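Local atomic coordinates of trans-2-enoyl-CoA reductase [NADH] (Treponema denticola ATCC 35405, PDB entry 4GGO), a protein that catalyses the NADH-dependent reduction of the carbon-carbon double bond of trans-2-enoyl-CoA substrates such as crotonyl-CoA, a step of bacterial fatty acid synthesis. Residues 54-58 against 145-149; 78-84 against 113-119; 135-141 against 220-224; 210-215 against 262-267. All blocks are in the same frame, centred on the assembly; numbering follows the deposited sequence.

Contact 1 of 4, residues 54-58 against 145-149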
loop_
_atom_site.group_PDB
_atom_site.type_symbol
_atom_site.label_atom_id
_atom_site.label_comp_id
_atom_site.label_asym_id
_atom_site.label_seq_id
_atom_site.Cartn_x
_atom_site.Cartn_y
_atom_site.Cartn_z
ATOM N N LEU A 54 13.293 -2.694 -6.954
ATOM C CA LEU A 54 12.242 -2.184 -7.820
ATOM C C LEU A 54 10.934 -2.137 -7.038
ATOM O O LEU A 54 10.512 -3.144 -6.468
ATOM C CB LEU A 54 12.083 -3.079 -9.050
ATOM C CG LEU A 54 10.986 -2.692 -10.044
ATOM C CD1 LEU A 54 11.256 -1.317 -10.643
ATOM C CD2 LEU A 54 10.858 -3.743 -11.137
ATOM N N VAL A 55 10.303 -0.968 -6.998
ATOM C CA VAL A 55 9.025 -0.822 -6.309
ATOM C C VAL A 55 7.930 -0.382 -7.271
ATOM O O VAL A 55 7.988 0.708 -7.842
ATOM C CB VAL A 55 9.103 0.181 -5.141
ATOM C CG1 VAL A 55 7.745 0.306 -4.462
ATOM C CG2 VAL A 55 10.160 -0.252 -4.139
ATOM N N LEU A 56 6.932 -1.240 -7.445
ATOM C CA LEU A 56 5.825 -0.960 -8.347
ATOM C C LEU A 56 4.641 -0.399 -7.568
ATOM O O LEU A 56 4.006 -1.107 -6.788
ATOM C CB LEU A 56 5.436 -2.230 -9.101
ATOM C CG LEU A 56 6.613 -2.862 -9.850
ATOM C CD1 LEU A 56 6.242 -4.213 -10.435
ATOM C CD2 LEU A 56 7.112 -1.920 -10.937
ATOM N N GLY A 57 4.354 0.880 -7.788
ATOM C CA GLY A 57 3.384 1.597 -6.980
ATOM C C GLY A 57 4.117 2.259 -5.831
ATOM O O GLY A 57 3.832 2.002 -4.664
ATOM N N CYS A 58 5.062 3.126 -6.176
ATOM C CA CYS A 58 6.037 3.644 -5.223
ATOM C C CYS A 58 5.634 4.957 -4.563
ATOM O O CYS A 58 6.359 5.468 -3.712
ATOM C CB CYS A 58 7.364 3.867 -5.943
ATOM S SG CYS A 58 7.234 5.086 -7.282
ATOM N N VAL A 145 9.179 -5.153 -5.105
ATOM C CA VAL A 145 7.956 -4.936 -4.347
ATOM C C VAL A 145 6.796 -4.575 -5.265
ATOM O O VAL A 145 6.807 -3.531 -5.916
ATOM C CB VAL A 145 8.142 -3.829 -3.294
ATOM C CG1 VAL A 145 6.856 -3.621 -2.509
ATOM C CG2 VAL A 145 9.297 -4.178 -2.360
ATOM N N TYR A 146 5.795 -5.449 -5.316
ATOM C CA TYR A 146 4.609 -5.197 -6.127
ATOM C C TYR A 146 3.478 -4.657 -5.260
ATOM O O TYR A 146 2.817 -5.412 -4.547
ATOM C CB TYR A 146 4.161 -6.471 -6.846
ATOM C CG TYR A 146 3.100 -6.232 -7.898
ATOM C CD1 TYR A 146 1.750 -6.244 -7.570
ATOM C CD2 TYR A 146 3.451 -5.989 -9.219
ATOM C CE1 TYR A 146 0.779 -6.022 -8.529
ATOM C CE2 TYR A 146 2.487 -5.765 -10.185
ATOM C CZ TYR A 146 1.154 -5.783 -9.835
ATOM O OH TYR A 146 0.193 -5.562 -10.793
ATOM N N SER A 147 3.254 -3.348 -5.331
ATOM C CA SER A 147 2.229 -2.706 -4.514
ATOM C C SER A 147 1.306 -1.825 -5.349
ATOM O O SER A 147 0.923 -0.735 -4.924
ATOM C CB SER A 147 2.878 -1.876 -3.404
ATOM O OG SER A 147 1.898 -1.230 -2.610
ATOM N N LEU A 148 0.952 -2.300 -6.539
ATOM C CA LEU A 148 0.065 -1.547 -7.418
ATOM C C LEU A 148 -1.364 -1.534 -6.887
ATOM O O LEU A 148 -1.915 -2.574 -6.523
ATOM C CB LEU A 148 0.102 -2.109 -8.842
ATOM C CG LEU A 148 1.398 -1.868 -9.617
ATOM C CD1 LEU A 148 1.309 -2.464 -11.011
ATOM C CD2 LEU A 148 1.709 -0.379 -9.690
ATOM N N ALA A 149 -1.956 -0.345 -6.841
ATOM C CA ALA A 149 -3.318 -0.180 -6.351
ATOM C C ALA A 149 -4.135 0.666 -7.320
ATOM O O ALA A 149 -4.109 1.895 -7.261
ATOM C CB ALA A 149 -3.312 0.451 -4.969
#
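Strands 52-56 and 141-146 are neighbouring inner strands of a parallel Rossmann-type sheet, and the contact covers their C-terminal ends; the directions of 54-57 and 145-148 differ by 25°. At L54 the carbonyl O accepts from V145 N at 2.8 Å (N-H...O angle 160°). V55 pairs with V145, CA to CA 4.7 Å, and both side chains lie on the same face of the sheet, where V55 CG2 is 4.2 Å from V145 CB; there V55 touches R67 and V145 touches S66 of helix 61-74. L56 contributes most to the interface, with 90 Å² covered. L56 N donates to V145 O (2.8 Å, 173°). L56 CD1 meets Y146 CD2 at 3.5 Å on the opposite face, against W213 of helix 208-219. The pairing ends with the bond from S147 N to L56 O (2.8 Å, 146°). G57 follows: at phi/psi 92/60 a CB would be jammed against the carbonyl O of L56, and it would also clash with S147 O. G57 and C58 on one side and L148 and A149 on the other bind NAD(+), so both strand ends deliver loops to the cofactor site. There L148 CD2 packs 3.5 Å from G57 N.

Contact 2 of 4, residues 78-84 against 113-119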
loop_
_atom_site.group_PDB
_atom_site.type_symbol
_atom_site.label_atom_id
_atom_site.label_comp_id
_atom_site.label_asym_id
_atom_site.label_seq_id
_atom_site.Cartn_x
_atom_site.Cartn_y
_atom_site.Cartn_z
ATOM N N THR A 78 17.078 2.415 -5.651
ATOM C CA THR A 78 15.689 2.095 -5.954
ATOM C C THR A 78 15.208 2.682 -7.275
ATOM O O THR A 78 15.501 3.829 -7.609
ATOM C CB THR A 78 14.724 2.570 -4.842
ATOM O OG1 THR A 78 14.656 4.002 -4.835
ATOM C CG2 THR A 78 15.177 2.072 -3.476
ATOM N N ILE A 79 14.470 1.871 -8.022
ATOM C CA ILE A 79 13.692 2.360 -9.146
ATOM C C ILE A 79 12.222 2.243 -8.771
ATOM O O ILE A 79 11.747 1.161 -8.424
ATOM C CB ILE A 79 13.959 1.554 -10.426
ATOM C CG1 ILE A 79 15.405 1.747 -10.886
ATOM C CG2 ILE A 79 12.995 1.973 -11.527
ATOM C CD1 ILE A 79 15.783 0.897 -12.074
ATOM N N GLY A 80 11.511 3.362 -8.819
ATOM C CA GLY A 80 10.102 3.375 -8.475
ATOM C C GLY A 80 9.227 3.641 -9.682
ATOM O O GLY A 80 9.576 4.439 -10.551
ATOM N N VAL A 81 8.086 2.963 -9.736
ATOM C CA VAL A 81 7.126 3.155 -10.812
ATOM C C VAL A 81 5.748 3.476 -10.245
ATOM O O VAL A 81 5.250 2.769 -9.369
ATOM C CB VAL A 81 7.017 1.900 -11.700
ATOM C CG1 VAL A 81 5.931 2.086 -12.747
ATOM C CG2 VAL A 81 8.353 1.598 -12.360
ATOM N N SER A 82 5.143 4.551 -10.742
ATOM C CA SER A 82 3.783 4.917 -10.361
ATOM C C SER A 82 3.134 5.742 -11.467
ATOM O O SER A 82 3.822 6.299 -12.318
ATOM C CB SER A 82 3.775 5.698 -9.046
ATOM O OG SER A 82 4.423 6.949 -9.189
ATOM N N PHE A 83 1.807 5.817 -11.449
ATOM C CA PHE A 83 1.069 6.557 -12.467
ATOM C C PHE A 83 0.454 7.818 -11.866
ATOM O O PHE A 83 -0.616 7.771 -11.262
ATOM C CB PHE A 83 -0.022 5.674 -13.076
ATOM C CG PHE A 83 -0.478 6.121 -14.439
ATOM C CD1 PHE A 83 0.127 7.193 -15.077
ATOM C CD2 PHE A 83 -1.516 5.465 -15.082
ATOM C CE1 PHE A 83 -0.293 7.601 -16.332
ATOM C CE2 PHE A 83 -1.941 5.869 -16.337
ATOM C CZ PHE A 83 -1.328 6.939 -16.961
ATOM N N GLU A 84 1.134 8.945 -12.042
ATOM C CA GLU A 84 0.698 10.198 -11.439
ATOM C C GLU A 84 0.221 11.208 -12.472
ATOM O O GLU A 84 0.403 11.023 -13.675
ATOM C CB GLU A 84 1.841 10.819 -10.631
ATOM C CG GLU A 84 2.490 9.870 -9.647
ATOM C CD GLU A 84 1.508 9.335 -8.632
ATOM O OE1 GLU A 84 0.621 10.102 -8.201
ATOM O OE2 GLU A 84 1.619 8.145 -8.269
ATOM N N TYR A 113 21.250 6.501 -5.361
ATOM C CA TYR A 113 20.681 6.381 -6.697
ATOM C C TYR A 113 19.174 6.185 -6.597
ATOM O O TYR A 113 18.701 5.278 -5.909
ATOM C CB TYR A 113 21.307 5.214 -7.461
ATOM C CG TYR A 113 20.578 4.871 -8.743
ATOM C CD1 TYR A 113 20.813 5.584 -9.912
ATOM C CD2 TYR A 113 19.656 3.832 -8.786
ATOM C CE1 TYR A 113 20.149 5.273 -11.084
ATOM C CE2 TYR A 113 18.986 3.515 -9.951
ATOM C CZ TYR A 113 19.238 4.238 -11.097
ATOM O OH TYR A 113 18.572 3.922 -12.259
ATOM N N SER A 114 18.420 7.035 -7.286
ATOM C CA SER A 114 16.968 6.937 -7.281
ATOM C C SER A 114 16.372 7.450 -8.585
ATOM O O SER A 114 16.536 8.618 -8.939
ATOM C CB SER A 114 16.381 7.709 -6.099
ATOM O OG SER A 114 14.967 7.624 -6.091
ATOM N N VAL A 115 15.683 6.565 -9.298
ATOM C CA VAL A 115 15.006 6.933 -10.532
ATOM C C VAL A 115 13.529 6.563 -10.457
ATOM O O VAL A 115 13.179 5.434 -10.116
ATOM C CB VAL A 115 15.650 6.256 -11.757
ATOM C CG1 VAL A 115 14.760 6.404 -12.984
ATOM C CG2 VAL A 115 17.030 6.840 -12.018
ATOM N N THR A 116 12.669 7.528 -10.766
ATOM C CA THR A 116 11.231 7.296 -10.763
ATOM C C THR A 116 10.677 7.328 -12.182
ATOM O O THR A 116 10.853 8.308 -12.904
ATOM C CB THR A 116 10.494 8.344 -9.911
ATOM O OG1 THR A 116 11.023 8.338 -8.579
ATOM C CG2 THR A 116 9.003 8.041 -9.862
ATOM N N ILE A 117 10.015 6.246 -12.577
ATOM C CA ILE A 117 9.370 6.182 -13.881
ATOM C C ILE A 117 7.865 6.381 -13.740
ATOM O O ILE A 117 7.176 5.575 -13.116
ATOM C CB ILE A 117 9.659 4.850 -14.594
ATOM C CG1 ILE A 117 11.158 4.716 -14.869
ATOM C CG2 ILE A 117 8.872 4.757 -15.893
ATOM C CD1 ILE A 117 11.532 3.472 -15.637
ATOM N N ASP A 118 7.366 7.469 -14.320
ATOM C CA ASP A 118 5.958 7.821 -14.209
ATOM C C ASP A 118 5.179 7.318 -15.421
ATOM O O ASP A 118 5.472 7.692 -16.556
ATOM C CB ASP A 118 5.803 9.337 -14.068
ATOM C CG ASP A 118 4.465 9.738 -13.471
ATOM O OD1 ASP A 118 3.463 9.031 -13.705
ATOM O OD2 ASP A 118 4.417 10.767 -12.763
ATOM N N GLY A 119 4.188 6.470 -15.172
ATOM C CA GLY A 119 3.371 5.918 -16.237
ATOM C C GLY A 119 2.600 4.686 -15.807
ATOM O O GLY A 119 2.706 4.240 -14.663
HETATM O O HOH W 1 17.215 4.927 -3.362
#
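Six main-chain hydrogen bonds join 78-82 to 113-119. T78 N to Y113 O is weak (3.3 Å); then follow V115 N to T78 O (3.2 Å), G80 N to V115 O (3.0 Å), I117 N to G80 O (2.8 Å), S82 N to I117 O (3.3 Å) and G119 N to S82 O (2.9 Å). This staggered exchange, with an 18° angle between strand axes 4.7 Å apart, identifies a parallel pair. CA-H...O contacts supplement it, such as D118 CA to S82 O at 3.2 Å.

Side-chain polar contacts mark both ends. D118 OD1 accepts from E84 N at 2.9 Å and 176°, bracing the turn that carries F83 and E84, both NAD(+)-binding; E84, important in discriminating NADH from NADPH, directs its carboxylate to T94 and S59. At the other end a water bridges T78 OG1 (3.1 Å) and Y113 O (3.0 Å); T78 OG1 is also hydrogen-bonded to R67 of helix 61-74.

Apolar contact is lighter: V81 CG2 lies 4.2 Å from I117 CB, and I79 CG1 lies 4.1 Å from Y113 CE2 at the ring edge. Separately, the backbone of G119 packs over one face of the F83 ring.

The pair closes the beta-alpha-beta crossover through helix 95-110, which covers the face bearing T78, S114 and T116; helix 124-136 covers V81 and I117 on the other. Strand 52-56 flanks 77-82, and 114-118 is one of the sheet's two edge strands within the chain.

Contact 3 of 4, residues 135-141 against 220-224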
loop_
_atom_site.group_PDB
_atom_site.type_symbol
_atom_site.label_atom_id
_atom_site.label_comp_id
_atom_site.label_asym_id
_atom_site.label_seq_id
_atom_site.Cartn_x
_atom_site.Cartn_y
_atom_site.Cartn_z
ATOM N N LYS A 135 19.381 -1.892 -17.520
ATOM C CA LYS A 135 20.465 -2.291 -18.416
ATOM C C LYS A 135 21.564 -1.237 -18.452
ATOM O O LYS A 135 22.750 -1.561 -18.515
ATOM C CB LYS A 135 19.929 -2.522 -19.831
ATOM C CG LYS A 135 19.186 -3.835 -20.018
ATOM C CD LYS A 135 20.140 -5.018 -20.007
ATOM C CE LYS A 135 19.382 -6.333 -20.086
ATOM N NZ LYS A 135 18.456 -6.369 -21.251
ATOM N N LYS A 136 21.158 0.027 -18.409
ATOM C CA LYS A 136 22.078 1.152 -18.530
ATOM C C LYS A 136 23.032 1.261 -17.344
ATOM O O LYS A 136 24.200 1.616 -17.507
ATOM C CB LYS A 136 21.282 2.452 -18.670
ATOM C CG LYS A 136 22.130 3.700 -18.823
ATOM C CD LYS A 136 21.339 4.954 -18.475
ATOM C CE LYS A 136 19.973 4.973 -19.151
ATOM N NZ LYS A 136 19.222 6.240 -18.903
ATOM N N LYS A 137 22.528 0.955 -16.153
ATOM C CA LYS A 137 23.302 1.141 -14.931
ATOM C C LYS A 137 23.866 -0.171 -14.392
ATOM O O LYS A 137 24.449 -0.202 -13.307
ATOM C CB LYS A 137 22.447 1.826 -13.862
ATOM C CG LYS A 137 21.829 3.142 -14.312
ATOM C CD LYS A 137 22.888 4.210 -14.549
ATOM C CE LYS A 137 23.576 4.608 -13.251
ATOM N NZ LYS A 137 24.544 5.723 -13.449
ATOM N N GLY A 138 23.697 -1.246 -15.155
ATOM C CA GLY A 138 24.191 -2.552 -14.759
ATOM C C GLY A 138 23.525 -3.066 -13.497
ATOM O O GLY A 138 24.170 -3.683 -12.646
ATOM N N ILE A 139 22.227 -2.813 -13.378
ATOM C CA ILE A 139 21.474 -3.198 -12.191
ATOM C C ILE A 139 20.766 -4.540 -12.357
ATOM O O ILE A 139 20.064 -4.766 -13.343
ATOM C CB ILE A 139 20.433 -2.119 -11.812
ATOM C CG1 ILE A 139 21.127 -0.882 -11.243
ATOM C CG2 ILE A 139 19.429 -2.660 -10.803
ATOM C CD1 ILE A 139 20.176 0.235 -10.875
ATOM N N LYS A 140 20.978 -5.430 -11.392
ATOM C CA LYS A 140 20.168 -6.633 -11.246
ATOM C C LYS A 140 19.400 -6.531 -9.933
ATOM O O LYS A 140 19.997 -6.329 -8.876
ATOM C CB LYS A 140 21.038 -7.890 -11.244
ATOM C CG LYS A 140 21.566 -8.307 -12.610
ATOM C CD LYS A 140 22.217 -9.683 -12.533
ATOM C CE LYS A 140 22.655 -10.180 -13.900
ATOM N NZ LYS A 140 23.200 -11.566 -13.831
ATOM N N PHE A 141 18.080 -6.665 -10.000
ATOM C CA PHE A 141 17.238 -6.499 -8.818
ATOM C C PHE A 141 17.316 -7.692 -7.866
ATOM O O PHE A 141 17.294 -8.845 -8.299
ATOM C CB PHE A 141 15.784 -6.250 -9.224
ATOM C CG PHE A 141 15.578 -4.987 -10.012
ATOM C CD1 PHE A 141 15.724 -3.748 -9.410
ATOM C CD2 PHE A 141 15.224 -5.038 -11.350
ATOM C CE1 PHE A 141 15.533 -2.583 -10.129
ATOM C CE2 PHE A 141 15.028 -3.877 -12.074
ATOM C CZ PHE A 141 15.183 -2.648 -11.464
ATOM N N GLU A 220 15.331 -10.808 -19.425
ATOM C CA GLU A 220 16.399 -9.851 -19.690
ATOM C C GLU A 220 17.594 -10.052 -18.763
ATOM O O GLU A 220 18.582 -9.322 -18.848
ATOM C CB GLU A 220 15.873 -8.421 -19.556
ATOM C CG GLU A 220 14.823 -8.042 -20.588
ATOM C CD GLU A 220 15.418 -7.763 -21.957
ATOM O OE1 GLU A 220 16.661 -7.745 -22.079
ATOM O OE2 GLU A 220 14.638 -7.558 -22.912
ATOM N N GLY A 221 17.500 -11.040 -17.879
ATOM C CA GLY A 221 18.564 -11.324 -16.933
ATOM C C GLY A 221 18.755 -10.211 -15.920
ATOM O O GLY A 221 19.881 -9.883 -15.549
ATOM N N LEU A 222 17.648 -9.631 -15.468
ATOM C CA LEU A 222 17.699 -8.515 -14.531
ATOM C C LEU A 222 17.327 -8.938 -13.111
ATOM O O LEU A 222 17.033 -8.097 -12.261
ATOM C CB LEU A 222 16.786 -7.381 -15.002
ATOM C CG LEU A 222 17.177 -6.715 -16.322
ATOM C CD1 LEU A 222 16.157 -5.660 -16.709
ATOM C CD2 LEU A 222 18.568 -6.108 -16.223
ATOM N N LEU A 223 17.343 -10.242 -12.859
ATOM C CA LEU A 223 17.059 -10.763 -11.529
ATOM C C LEU A 223 18.296 -11.415 -10.926
ATOM O O LEU A 223 18.873 -12.329 -11.515
ATOM C CB LEU A 223 15.916 -11.780 -11.576
ATOM C CG LEU A 223 14.594 -11.316 -12.188
ATOM C CD1 LEU A 223 13.523 -12.381 -12.005
ATOM C CD2 LEU A 223 14.156 -9.997 -11.578
ATOM N N GLU A 224 18.700 -10.941 -9.753
ATOM C CA GLU A 224 19.801 -11.558 -9.029
ATOM C C GLU A 224 19.343 -12.905 -8.485
ATOM O O GLU A 224 18.165 -13.084 -8.175
ATOM C CB GLU A 224 20.266 -10.652 -7.887
ATOM C CG GLU A 224 21.515 -11.141 -7.171
ATOM C CD GLU A 224 22.695 -11.304 -8.110
ATOM O OE1 GLU A 224 23.362 -10.291 -8.409
ATOM O OE2 GLU A 224 22.953 -12.443 -8.552
#
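K135 and E220 form the charged end of this contact: K135 NZ donates to E220 OE1 at 2.4 Å, a very short salt bridge between the last turn of helix 124-136 and the residue following helix 208-219. The aliphatic part of the same lysine covers L222, with K135 CE 4.0 Å from L222 CD2. Two backbone bonds hold the opposite end. F141 N donates a hydrogen bond to L222 O (2.9 Å, 154°), and F141 O accepts one from E224 N (2.9 Å, 168°), so F141 has both its amide and its carbonyl satisfied by the 220-224 segment. These bonds flank the single parallel bridge F141-L223 (CA-CA 5.1 Å), where the short strand 223-224 pairs with the start of strand 141-146, itself a strand of the Rossmann-type sheet. Helix 208-219 reaches 223-224 through a Schellman motif at G221, whose positive phi of 67° goes with two bonds back into the last helical turn. The carbonyl of K140 is taken by the side-chain amide of N52, at the start of strand 52-56. K140 itself meets the other segment through carbon atoms: K140 CE approaches G221 O at 3.2 Å, and K140 CA lies 3.6 Å from L222 O. L222, with 97 Å² covered, is the main apolar element, its CD2 3.5 Å from I139 O and its side chain also against I131 and A134 of helix 124-136. F141 touches A134 as well, and L54 of strand 52-56.

Contact 4 of 4, residues 210-215 against 262-267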
loop_
_atom_site.group_PDB
_atom_site.type_symbol
_atom_site.label_atom_id
_atom_site.label_comp_id
_atom_site.label_asym_id
_atom_site.label_seq_id
_atom_site.Cartn_x
_atom_site.Cartn_y
_atom_site.Cartn_z
ATOM N N TRP A 210 1.914 -8.818 -12.136
ATOM C CA TRP A 210 3.051 -9.159 -11.291
ATOM C C TRP A 210 3.924 -10.197 -11.984
ATOM O O TRP A 210 5.135 -10.019 -12.116
ATOM C CB TRP A 210 2.551 -9.704 -9.952
ATOM C CG TRP A 210 3.628 -10.096 -8.991
ATOM C CD1 TRP A 210 4.919 -9.653 -8.970
ATOM C CD2 TRP A 210 3.503 -11.018 -7.902
ATOM N NE1 TRP A 210 5.604 -10.242 -7.936
ATOM C CE2 TRP A 210 4.758 -11.085 -7.265
ATOM C CE3 TRP A 210 2.452 -11.794 -7.406
ATOM C CZ2 TRP A 210 4.990 -11.895 -6.155
ATOM C CZ3 TRP A 210 2.684 -12.599 -6.303
ATOM C CH2 TRP A 210 3.943 -12.643 -5.691
ATOM N N GLU A 211 3.293 -11.277 -12.432
ATOM C CA GLU A 211 3.996 -12.353 -13.116
ATOM C C GLU A 211 4.590 -11.858 -14.432
ATOM O O GLU A 211 5.665 -12.295 -14.842
ATOM C CB GLU A 211 3.050 -13.530 -13.366
ATOM C CG GLU A 211 3.742 -14.801 -13.831
ATOM C CD GLU A 211 2.792 -15.978 -13.925
ATOM O OE1 GLU A 211 1.586 -15.754 -14.159
ATOM O OE2 GLU A 211 3.249 -17.129 -13.758
ATOM N N ARG A 212 3.889 -10.936 -15.084
ATOM C CA ARG A 212 4.367 -10.362 -16.335
ATOM C C ARG A 212 5.630 -9.540 -16.094
ATOM O O ARG A 212 6.574 -9.597 -16.882
ATOM C CB ARG A 212 3.283 -9.498 -16.983
ATOM C CG ARG A 212 3.548 -9.161 -18.445
ATOM C CD ARG A 212 2.457 -8.267 -19.013
ATOM N NE ARG A 212 2.646 -7.997 -20.437
ATOM C CZ ARG A 212 1.996 -8.627 -21.411
ATOM N NH1 ARG A 212 1.105 -9.566 -21.119
ATOM N NH2 ARG A 212 2.231 -8.313 -22.678
ATOM N N TRP A 213 5.641 -8.783 -15.000
ATOM C CA TRP A 213 6.818 -8.014 -14.610
ATOM C C TRP A 213 8.013 -8.931 -14.376
ATOM O O TRP A 213 9.110 -8.672 -14.867
ATOM C CB TRP A 213 6.542 -7.197 -13.346
ATOM C CG TRP A 213 5.984 -5.831 -13.602
ATOM C CD1 TRP A 213 4.672 -5.458 -13.556
ATOM C CD2 TRP A 213 6.724 -4.652 -13.938
ATOM N NE1 TRP A 213 4.549 -4.120 -13.847
ATOM C CE2 TRP A 213 5.795 -3.601 -14.085
ATOM C CE3 TRP A 213 8.082 -4.382 -14.134
ATOM C CZ2 TRP A 213 6.181 -2.304 -14.416
ATOM C CZ3 TRP A 213 8.463 -3.092 -14.460
ATOM C CH2 TRP A 213 7.516 -2.071 -14.598
ATOM N N ILE A 214 7.788 -10.007 -13.627
ATOM C CA ILE A 214 8.856 -10.940 -13.281
ATOM C C ILE A 214 9.402 -11.678 -14.502
ATOM O O ILE A 214 10.616 -11.751 -14.696
ATOM C CB ILE A 214 8.390 -11.968 -12.229
ATOM C CG1 ILE A 214 7.927 -11.255 -10.956
ATOM C CG2 ILE A 214 9.503 -12.954 -11.915
ATOM C CD1 ILE A 214 8.983 -10.367 -10.334
ATOM N N LYS A 215 8.505 -12.219 -15.322
ATOM C CA LYS A 215 8.906 -12.982 -16.502
ATOM C C LYS A 215 9.702 -12.146 -17.504
ATOM O O LYS A 215 10.646 -12.641 -18.119
ATOM C CB LYS A 215 7.687 -13.614 -17.183
ATOM C CG LYS A 215 7.033 -14.726 -16.373
ATOM C CD LYS A 215 5.782 -15.254 -17.059
ATOM C CE LYS A 215 6.119 -16.002 -18.337
ATOM N NZ LYS A 215 6.904 -17.239 -18.065
ATOM N N ARG A 262 3.142 -20.214 -8.522
ATOM C CA ARG A 262 3.630 -20.568 -9.851
ATOM C C ARG A 262 4.983 -19.917 -10.137
ATOM O O ARG A 262 5.837 -20.506 -10.801
ATOM C CB ARG A 262 2.603 -20.178 -10.918
ATOM C CG ARG A 262 3.022 -20.514 -12.340
ATOM C CD ARG A 262 1.840 -20.501 -13.304
ATOM N NE ARG A 262 1.317 -19.159 -13.550
ATOM C CZ ARG A 262 0.230 -18.659 -12.971
ATOM N NH1 ARG A 262 -0.459 -19.389 -12.103
ATOM N NH2 ARG A 262 -0.172 -17.429 -13.261
ATOM N N LEU A 263 5.171 -18.703 -9.626
ATOM C CA LEU A 263 6.436 -17.989 -9.769
ATOM C C LEU A 263 7.606 -18.781 -9.184
ATOM O O LEU A 263 8.676 -18.860 -9.786
ATOM C CB LEU A 263 6.354 -16.614 -9.100
ATOM C CG LEU A 263 5.589 -15.511 -9.833
ATOM C CD1 LEU A 263 5.545 -14.243 -8.992
ATOM C CD2 LEU A 263 6.219 -15.233 -11.191
ATOM N N ASN A 264 7.389 -19.364 -8.009
ATOM C CA ASN A 264 8.417 -20.148 -7.331
ATOM C C ASN A 264 8.741 -21.437 -8.073
ATOM O O ASN A 264 9.875 -21.917 -8.052
ATOM C CB ASN A 264 7.975 -20.475 -5.903
ATOM C CG ASN A 264 7.978 -19.261 -5.002
ATOM O OD1 ASN A 264 8.977 -18.548 -4.907
ATOM N ND2 ASN A 264 6.852 -19.009 -4.343
ATOM N N LYS A 265 7.730 -21.988 -8.731
ATOM C CA LYS A 265 7.858 -23.257 -9.433
ATOM C C LYS A 265 8.718 -23.144 -10.689
ATOM O O LYS A 265 9.548 -24.011 -10.964
ATOM C CB LYS A 265 6.470 -23.787 -9.794
ATOM C CG LYS A 265 6.208 -25.193 -9.300
ATOM C CD LYS A 265 4.724 -25.483 -9.209
ATOM C CE LYS A 265 4.336 -25.678 -7.770
ATOM N NZ LYS A 265 4.750 -24.470 -7.005
ATOM N N GLU A 266 8.520 -22.065 -11.439
ATOM C CA GLU A 266 9.171 -21.881 -12.732
ATOM C C GLU A 266 10.518 -21.171 -12.606
ATOM O O GLU A 266 11.343 -21.212 -13.521
ATOM C CB GLU A 266 8.236 -21.116 -13.672
ATOM C CG GLU A 266 6.876 -21.787 -13.830
ATOM C CD GLU A 266 5.892 -20.962 -14.636
ATOM O OE1 GLU A 266 6.203 -19.792 -14.943
ATOM O OE2 GLU A 266 4.805 -21.487 -14.959
ATOM N N ASN A 267 10.732 -20.516 -11.469
ATOM C CA ASN A 267 12.013 -19.881 -11.187
ATOM C C ASN A 267 12.595 -20.388 -9.871
ATOM O O ASN A 267 12.376 -19.788 -8.823
ATOM C CB ASN A 267 11.879 -18.354 -11.127
ATOM C CG ASN A 267 11.085 -17.776 -12.289
ATOM O OD1 ASN A 267 10.038 -18.297 -12.665
ATOM N ND2 ASN A 267 11.577 -16.678 -12.849
#
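W210 presents one face of its indole to L263: the L263 CD1 methyl lies 3.7 Å from the centroid of the six-membered ring and 14° off its normal, a CH-pi contact. It joins helices 208-219 and 248-266, which lie side by side on one face of the Rossmann-type sheet, packed on strands 227-233 and 270-276. The short axes of 210-215 and 262-266 are 22° apart in direction, but 11.4 Å separates them at closest approach, so side chains rather than backbones bridge the gap; the nearest CA atoms, of E211 and L263, are 7.0 Å apart. L263 fills that space, with 108 Å² covered. Its CD2 packs 3.6 Å from E211 CG and 4.1 Å from I214 CB, while I270 and A272 of strand 270-276 touch I214 and L263 respectively. W210 NE1 is hydrogen-bonded to T229 OG1 of strand 227-233, and its ring meets that of Y146. Farther from the sheet the contact turns ionic. E266 OE1 stands 4.1 Å from K215 NZ, beyond salt-bridge range, and 4.1 Å from the like-charged E211 OE2. E211 is instead paired with R262, whose NH2 donates to E211 OE1 at 2.6 Å and whose NE donates weakly to E211 OE2 at 2.8 Å.

How the contacts relate
All four contacts belong to one Rossmann-type parallel sheet and its helices. Contacts 1 and 2, with centres about 10 Å apart, are linked through neighbouring strands 52-56 and 77-82, by probable hydrogen bonds such as G57 N to V81 O (2.6 Å); contact 2 falls between the two segments of contact 1 along the chain, and both supply NAD(+)-binding residues at the strands' C-terminal ends. Contact 3, its centre about 18 Å from that of contact 1, touches it where strand 141-146 begins, away from those cofactor-binding ends. The centre of contact 4 is about 16 Å from those of contacts 1 and 3; helix 208-219 connects it to contact 1, L56 CD1 reaching W213 CD2 at 3.6 Å. Contact 3 crosses contacts 1 and 4 along the chain.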